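Local coordinates for protein putative diguanylate cyclase (GGDEF) with PAS/PAC domain (Rhodopseudomonas palustris, PDB 3LIF) that probably makes cyclic di-GMP from two GTP through its GGDEF domain, the part described here being the extracellular PDC-fold sensor domain of this membrane protein, at residues Val37-Ile42 and Phe128-Arg133; Leu70-Ile75 and Val146-Ser151. All blocks are in the same frame, centred on the assembly; numbering follows the deposited sequence.

Contact 1 of 2, residues Val37-Ile42 and Phe128-Arg133; sequences VVLDDI and FVVSRR
The guanidinium of R132 meets D40 of the helix at its edge. OD2 of D40 lies near the guanidinium plane, 3.9 Å from NE of R132, so this is a long salt bridge and not a hydrogen bond. The carboxylate is turned almost perpendicular to the guanidinium, with 83° between the two planes. D36, one turn earlier in the helix, lies at a long, weak ion-pair distance from the same NE. The R132 chain bends at chi3 (102°), which turns NE out of the line of the chain. Its CD lies 4.0 Å from CB of L39. An alanine here would probably leave D40 without this positive partner and open a gap beside CB of L39. L39 also reaches the strand. Its CD1 touches CG1 of V130 at 4.1 Å and CA of S131 at 4.0 Å. The contact joins the long helix 5-47 to strand 126-135. The axes of 37-42 and 128-133 pass 8.8 Å apart at 37°. In the sheet this strand runs between strands 141-149 and 113-119. CB of S131 points away from the long helix, and the side chain touches Y100 and H104 of helix 99-106.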
ATOM      1  N   VAL A  37      -6.184  11.918  -3.464  1.00 35.96           N
ATOM      2  CA  VAL A  37      -6.549  13.303  -3.505  1.00 35.96           C
ATOM      3  C   VAL A  37      -5.294  14.150  -3.784  1.00 36.23           C
ATOM      4  O   VAL A  37      -5.321  15.063  -4.622  1.00 35.76           O
ATOM      5  CB  VAL A  37      -7.335  13.738  -2.162  1.00 36.06           C
ATOM      6  CG1 VAL A  37      -7.114  15.191  -1.839  1.00 34.02           C
ATOM      7  CG2 VAL A  37      -8.819  13.443  -2.297  1.00 34.63           C
ATOM      8  N   VAL A  38      -4.199  13.884  -3.085  1.00 36.17           N
ATOM      9  CA  VAL A  38      -3.045  14.733  -3.325  1.00 36.78           C
ATOM     10  C   VAL A  38      -2.491  14.610  -4.765  1.00 37.78           C
ATOM     11  O   VAL A  38      -2.131  15.620  -5.401  1.00 37.03           O
ATOM     12  CB  VAL A  38      -1.957  14.453  -2.350  1.00 36.55           C
ATOM     13  CG1 VAL A  38      -0.666  14.994  -2.878  1.00 36.11           C
ATOM     14  CG2 VAL A  38      -2.299  15.098  -1.042  1.00 36.89           C
ATOM     15  N   LEU A  39      -2.422  13.381  -5.290  1.00 38.22           N
ATOM     16  CA  LEU A  39      -1.811  13.231  -6.593  1.00 38.66           C
ATOM     17  C   LEU A  39      -2.706  14.016  -7.508  1.00 39.83           C
ATOM     18  O   LEU A  39      -2.249  14.776  -8.373  1.00 40.27           O
ATOM     19  CB  LEU A  39      -1.643  11.777  -7.047  1.00 38.02           C
ATOM     20  CG  LEU A  39      -0.553  10.980  -6.295  1.00 35.89           C
ATOM     21  CD1 LEU A  39       0.259  10.154  -7.224  1.00 35.58           C
ATOM     22  CD2 LEU A  39       0.330  11.834  -5.538  1.00 31.74           C
ATOM     23  N   ASP A  40      -3.996  13.894  -7.263  1.00 40.89           N
ATOM     24  CA  ASP A  40      -4.964  14.658  -8.043  1.00 41.38           C
ATOM     25  C   ASP A  40      -4.753  16.204  -8.025  1.00 41.40           C
ATOM     26  O   ASP A  40      -4.749  16.870  -9.054  1.00 40.42           O
ATOM     27  CB  ASP A  40      -6.372  14.213  -7.716  1.00 40.93           C
ATOM     28  CG  ASP A  40      -7.168  14.128  -8.919  1.00 43.86           C
ATOM     29  OD1 ASP A  40      -6.700  14.835  -9.846  1.00 47.32           O
ATOM     30  OD2 ASP A  40      -8.179  13.376  -8.992  1.00 42.75           O
ATOM     31  N   ASP A  41      -4.489  16.782  -6.864  1.00 42.20           N
ATOM     32  CA  ASP A  41      -4.124  18.200  -6.880  1.00 42.50           C
ATOM     33  C   ASP A  41      -3.020  18.317  -7.941  1.00 43.46           C
ATOM     34  O   ASP A  41      -2.975  19.283  -8.698  1.00 45.04           O
ATOM     35  CB  ASP A  41      -3.598  18.719  -5.521  0.50 41.78           C
ATOM     36  CG  ASP A  41      -4.714  19.065  -4.533  0.50 40.74           C
ATOM     37  OD1 ASP A  41      -5.901  19.016  -4.942  0.50 37.35           O
ATOM     38  OD2 ASP A  41      -4.392  19.375  -3.353  0.50 38.64           O
ATOM     39  N   ILE A  42      -2.120  17.338  -8.018  1.00 42.78           N
ATOM     40  CA  ILE A  42      -0.981  17.533  -8.888  1.00 41.27           C
ATOM     41  C   ILE A  42      -1.382  17.320 -10.348  1.00 41.31           C
ATOM     42  O   ILE A  42      -0.971  18.082 -11.198  1.00 40.80           O
ATOM     43  CB  ILE A  42       0.193  16.657  -8.488  1.00 41.57           C
ATOM     44  CG1 ILE A  42       0.667  17.040  -7.085  1.00 40.04           C
ATOM     45  CG2 ILE A  42       1.324  16.733  -9.536  1.00 38.12           C
ATOM     46  CD1 ILE A  42       1.542  15.990  -6.479  1.00 36.86           C
ATOM     47  N   PHE A 128       6.863   0.056  -2.370  1.00 23.72           N
ATOM     48  CA  PHE A 128       5.723   0.159  -3.259  1.00 23.44           C
ATOM     49  C   PHE A 128       5.427   1.634  -3.529  1.00 22.96           C
ATOM     50  O   PHE A 128       5.792   2.540  -2.754  1.00 21.84           O
ATOM     51  CB  PHE A 128       4.489  -0.480  -2.644  1.00 23.61           C
ATOM     52  CG  PHE A 128       4.521  -1.945  -2.677  1.00 23.58           C
ATOM     53  CD1 PHE A 128       5.352  -2.635  -1.815  1.00 20.92           C
ATOM     54  CD2 PHE A 128       3.742  -2.636  -3.615  1.00 24.58           C
ATOM     55  CE1 PHE A 128       5.406  -4.008  -1.860  1.00 24.75           C
ATOM     56  CE2 PHE A 128       3.760  -4.015  -3.691  1.00 25.02           C
ATOM     57  CZ  PHE A 128       4.607  -4.718  -2.814  1.00 27.74           C
ATOM     58  N   VAL A 129       4.690   1.855  -4.600  1.00 22.47           N
ATOM     59  CA  VAL A 129       4.588   3.168  -5.127  1.00 22.81           C
ATOM     60  C   VAL A 129       3.214   3.312  -5.717  1.00 24.03           C
ATOM     61  O   VAL A 129       2.588   2.307  -6.120  1.00 25.00           O
ATOM     62  CB  VAL A 129       5.695   3.321  -6.205  1.00 22.49           C
ATOM     63  CG1 VAL A 129       5.148   3.710  -7.579  1.00 19.89           C
ATOM     64  CG2 VAL A 129       6.748   4.191  -5.709  1.00 20.58           C
ATOM     65  N   VAL A 130       2.775   4.558  -5.836  1.00 24.31           N
ATOM     66  CA  VAL A 130       1.408   4.861  -6.225  1.00 24.80           C
ATOM     67  C   VAL A 130       1.547   5.956  -7.301  1.00 26.02           C
ATOM     68  O   VAL A 130       2.519   6.779  -7.237  1.00 26.98           O
ATOM     69  CB  VAL A 130       0.710   5.381  -4.930  1.00 25.34           C
ATOM     70  CG1 VAL A 130       0.848   6.922  -4.744  1.00 21.78           C
ATOM     71  CG2 VAL A 130      -0.680   4.873  -4.792  1.00 25.00           C
ATOM     72  N   SER A 131       0.671   5.966  -8.317  1.00 25.42           N
ATOM     73  CA  SER A 131       0.922   6.874  -9.432  1.00 25.56           C
ATOM     74  C   SER A 131      -0.314   7.261 -10.244  1.00 26.88           C
ATOM     75  O   SER A 131      -1.291   6.506 -10.341  1.00 25.44           O
ATOM     76  CB  SER A 131       2.010   6.270 -10.376  1.00 25.46           C
ATOM     77  OG  SER A 131       1.499   5.219 -11.204  1.00 24.15           O
ATOM     78  N   ARG A 132      -0.243   8.437 -10.873  1.00 28.31           N
ATOM     79  CA  ARG A 132      -1.367   8.942 -11.695  1.00 29.10           C
ATOM     80  C   ARG A 132      -0.909   9.501 -13.042  1.00 29.25           C
ATOM     81  O   ARG A 132       0.131  10.177 -13.133  1.00 31.19           O
ATOM     82  CB  ARG A 132      -2.284   9.934 -10.891  1.00 28.80           C
ATOM     83  CG  ARG A 132      -3.587   9.257 -10.436  1.00 30.85           C
ATOM     84  CD  ARG A 132      -4.435  10.012  -9.362  1.00 43.16           C
ATOM     85  NE  ARG A 132      -5.569  10.673 -10.018  1.00 45.60           N
ATOM     86  CZ  ARG A 132      -5.834  10.394 -11.278  1.00 46.99           C
ATOM     87  NH1 ARG A 132      -5.054   9.482 -11.881  1.00 49.71           N
ATOM     88  NH2 ARG A 132      -6.842  10.966 -11.908  1.00 45.68           N
ATOM     89  N   ARG A 133      -1.668   9.222 -14.089  1.00 29.43           N
ATOM     90  CA  ARG A 133      -1.420   9.814 -15.408  1.00 29.83           C
ATOM     91  C   ARG A 133      -1.562  11.337 -15.486  1.00 31.05           C
ATOM     92  O   ARG A 133      -2.640  11.844 -15.166  1.00 32.71           O
ATOM     93  CB  ARG A 133      -2.422   9.257 -16.375  1.00 28.90           C
ATOM     94  CG  ARG A 133      -2.273   9.767 -17.768  1.00 30.29           C
ATOM     95  CD  ARG A 133      -3.546   9.504 -18.537  1.00 35.18           C
ATOM     96  NE  ARG A 133      -3.242   8.762 -19.739  1.00 41.75           N
ATOM     97  CZ  ARG A 133      -3.437   9.219 -20.970  1.00 41.30           C
ATOM     98  NH1 ARG A 133      -3.965  10.447 -21.133  1.00 39.39           N
ATOM     99  NH2 ARG A 133      -3.080   8.445 -22.003  1.00 35.27           N
TER

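Contact 2 of 2, residues Leu70-Ile75 and Val146-Ser151; sequences LSDVAI and VATIES
T148 and D72 make the main side-chain bond between the two strands. OG1 of T148 donates to OD1 of D72 at 2.7 Å, and OD1 takes it on its syn lone pair. One water lies 2.8 Å from OD2 of D72 and donates to it. The same water appears to donate to OG1 of T148 as well, but that bond is too short in the model to be sure of. Chi1 of 56° sets CG of D72 between its backbone N and carbonyl carbon, where CG lies 3.6 Å from OG1 of T148. Nearby, OG of S71 makes a weak hydrogen bond to OE1 of E150.

The backbones form an antiparallel ladder. N of A74 bonds to O of V146 at 2.8 Å, and N of V146 bonds back to O of A74 at 3.0 Å. Further along, N of T148 bonds to O of D72, and N of S71 to O of T148. The register shifts by one residue between L70 and V73, which is a beta bulge, and the chain turns a corner at S71.

These are neighbouring strands of a five-stranded antiparallel sheet in the order 2-1-5-4-3, in a domain of the PDC fold. CB of A147 lies 3.9 Å from CD1 of L70 and 3.9 Å from CG2 of V73. Helix 5-47 packs on L70 through A35 and on V73 through I42. A74 and V146 point to the other face.

In the next shell, OG1 of T122 bonds to OD2 of D72, so this oxygen has a partner besides the water. T148 also packs on V127 and V129 of strand 126-135. A bound MPD, probably from the crystallisation liquor, lies about 4 Å from the side chain of T148.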
ATOM      1  N   LEU A  70       3.357   9.205   2.397  1.00 32.79           N
ATOM      2  CA  LEU A  70       4.091   9.289   1.153  1.00 32.37           C
ATOM      3  C   LEU A  70       5.476   9.696   1.514  1.00 33.18           C
ATOM      4  O   LEU A  70       5.655  10.658   2.202  1.00 35.25           O
ATOM      5  CB  LEU A  70       3.469  10.344   0.286  1.00 31.67           C
ATOM      6  CG  LEU A  70       2.068   9.982  -0.209  1.00 31.64           C
ATOM      7  CD1 LEU A  70       1.668  10.923  -1.323  1.00 30.10           C
ATOM      8  CD2 LEU A  70       1.992   8.549  -0.734  1.00 33.24           C
ATOM      9  N   SER A  71       6.487   8.948   1.129  1.00 34.00           N
ATOM     10  CA  SER A  71       7.853   9.354   1.464  1.00 33.79           C
ATOM     11  C   SER A  71       8.293  10.497   0.590  1.00 32.85           C
ATOM     12  O   SER A  71       8.987  11.350   1.038  1.00 33.44           O
ATOM     13  CB  SER A  71       8.821   8.215   1.219  1.00 33.67           C
ATOM     14  OG  SER A  71       8.675   7.252   2.248  1.00 38.55           O
ATOM     15  N   ASP A  72       7.918  10.472  -0.679  1.00 31.95           N
ATOM     16  CA  ASP A  72       8.411  11.427  -1.644  1.00 31.65           C
ATOM     17  C   ASP A  72       7.530  11.405  -2.875  1.00 30.93           C
ATOM     18  O   ASP A  72       6.666  10.510  -3.006  1.00 32.31           O
ATOM     19  CB  ASP A  72       9.849  11.153  -1.996  1.00 31.57           C
ATOM     20  CG  ASP A  72      10.050   9.760  -2.489  1.00 34.15           C
ATOM     21  OD1 ASP A  72       9.047   9.166  -2.989  1.00 37.32           O
ATOM     22  OD2 ASP A  72      11.197   9.257  -2.358  1.00 32.22           O
ATOM     23  N   VAL A  73       7.701  12.400  -3.744  1.00 28.99           N
ATOM     24  CA  VAL A  73       6.840  12.564  -4.928  1.00 27.99           C
ATOM     25  C   VAL A  73       7.649  13.006  -6.157  1.00 27.40           C
ATOM     26  O   VAL A  73       8.585  13.843  -6.070  1.00 26.95           O
ATOM     27  CB  VAL A  73       5.772  13.658  -4.676  1.00 28.10           C
ATOM     28  CG1 VAL A  73       4.831  13.769  -5.867  1.00 27.89           C
ATOM     29  CG2 VAL A  73       5.031  13.329  -3.409  1.00 28.76           C
ATOM     30  N   ALA A  74       7.313  12.494  -7.322  1.00 25.67           N
ATOM     31  CA  ALA A  74       8.086  12.969  -8.415  1.00 24.90           C
ATOM     32  C   ALA A  74       7.226  13.050  -9.651  1.00 25.37           C
ATOM     33  O   ALA A  74       6.149  12.435  -9.700  1.00 25.10           O
ATOM     34  CB  ALA A  74       9.364  12.153  -8.626  1.00 22.12           C
ATOM     35  N   ILE A  75       7.723  13.862 -10.606  1.00 25.67           N
ATOM     36  CA  ILE A  75       7.153  14.007 -11.904  1.00 25.89           C
ATOM     37  C   ILE A  75       8.070  13.439 -12.998  1.00 26.55           C
ATOM     38  O   ILE A  75       9.294  13.629 -12.954  1.00 26.71           O
ATOM     39  CB  ILE A  75       6.967  15.459 -12.200  1.00 25.42           C
ATOM     40  CG1 ILE A  75       6.357  16.130 -10.974  1.00 26.62           C
ATOM     41  CG2 ILE A  75       6.050  15.601 -13.463  1.00 24.77           C
ATOM     42  CD1 ILE A  75       4.829  16.001 -10.898  1.00 21.04           C
ATOM     43  N   VAL A 146       4.315  10.111  -9.397  1.00 26.82           N
ATOM     44  CA  VAL A 146       4.490   8.845  -8.708  1.00 27.82           C
ATOM     45  C   VAL A 146       4.816   9.281  -7.313  1.00 27.19           C
ATOM     46  O   VAL A 146       5.584  10.247  -7.158  1.00 27.16           O
ATOM     47  CB  VAL A 146       5.894   8.197  -8.994  1.00 29.54           C
ATOM     48  CG1 VAL A 146       5.835   6.669  -8.981  1.00 30.40           C
ATOM     49  CG2 VAL A 146       6.592   8.789 -10.212  1.00 28.58           C
ATOM     50  N   ALA A 147       4.365   8.541  -6.310  1.00 25.87           N
ATOM     51  CA  ALA A 147       4.859   8.803  -4.969  1.00 25.37           C
ATOM     52  C   ALA A 147       5.058   7.485  -4.253  1.00 25.72           C
ATOM     53  O   ALA A 147       4.355   6.479  -4.536  1.00 26.62           O
ATOM     54  CB  ALA A 147       3.925   9.692  -4.214  1.00 25.72           C
ATOM     55  N   THR A 148       6.043   7.471  -3.369  1.00 24.83           N
ATOM     56  CA  THR A 148       6.389   6.249  -2.680  1.00 25.15           C
ATOM     57  C   THR A 148       5.548   6.059  -1.427  1.00 25.73           C
ATOM     58  O   THR A 148       5.442   6.964  -0.582  1.00 25.02           O
ATOM     59  CB  THR A 148       7.828   6.299  -2.197  1.00 25.58           C
ATOM     60  OG1 THR A 148       8.663   6.495  -3.326  1.00 24.80           O
ATOM     61  CG2 THR A 148       8.172   5.007  -1.540  1.00 21.53           C
ATOM     62  N   ILE A 149       4.955   4.885  -1.290  1.00 25.84           N
ATOM     63  CA  ILE A 149       4.136   4.665  -0.116  1.00 25.95           C
ATOM     64  C   ILE A 149       5.053   4.550   1.069  1.00 25.84           C
ATOM     65  O   ILE A 149       5.975   3.770   1.003  1.00 25.32           O
ATOM     66  CB  ILE A 149       3.317   3.408  -0.280  1.00 25.65           C
ATOM     67  CG1 ILE A 149       2.158   3.731  -1.210  1.00 26.91           C
ATOM     68  CG2 ILE A 149       2.801   2.907   1.088  1.00 24.09           C
ATOM     69  CD1 ILE A 149       1.607   2.486  -1.880  1.00 31.45           C
ATOM     70  N   GLU A 150       4.827   5.314   2.140  1.00 26.45           N
ATOM     71  CA  GLU A 150       5.681   5.174   3.344  1.00 27.67           C
ATOM     72  C   GLU A 150       5.239   3.939   4.169  1.00 29.03           C
ATOM     73  O   GLU A 150       4.218   3.966   4.908  1.00 29.11           O
ATOM     74  CB  GLU A 150       5.598   6.410   4.232  1.00 27.74           C
ATOM     75  CG  GLU A 150       6.411   6.276   5.496  1.00 26.63           C
ATOM     76  CD  GLU A 150       7.850   6.739   5.267  1.00 33.54           C
ATOM     77  OE1 GLU A 150       8.080   7.953   5.002  1.00 34.20           O
ATOM     78  OE2 GLU A 150       8.773   5.906   5.368  1.00 34.44           O
ATOM     79  N   SER A 151       5.953   2.842   4.066  1.00 29.34           N
ATOM     80  CA  SER A 151       5.399   1.675   4.718  1.00 31.17           C
ATOM     81  C   SER A 151       5.377   1.790   6.265  1.00 30.54           C
ATOM     82  O   SER A 151       4.470   1.254   6.917  1.00 31.15           O
ATOM     83  CB  SER A 151       6.052   0.395   4.217  1.00 31.52           C
ATOM     84  OG  SER A 151       7.436   0.422   4.533  1.00 35.80           O
TER
HETATM   85  O   HOH W   1      11.100   6.484  -2.860  1.00 26.73           O

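Overall arrangement
Both contacts are buried, their centres are about 9 Å apart, and both reach the same sheet. Contact 1 lays a helix on a strand; contact 2 pairs two strands edge to edge. In contact 1 L39, V130 and R132 are buried and D40 is partly exposed. In contact 2 L70, V73 and A147 are buried, while S71, D72 and E150 are partly exposed. The contacts join where O of V130 lies 2.7 Å from N of A147, a probable hydrogen bond. Contact 1 has no hydrogen bond across it and relies on apolar packing and one long ion pair. Contact 2 rests on a backbone ladder and a polar side-chain cluster. Helix 5-47 belongs to contact 1 and packs on contact 2 from outside.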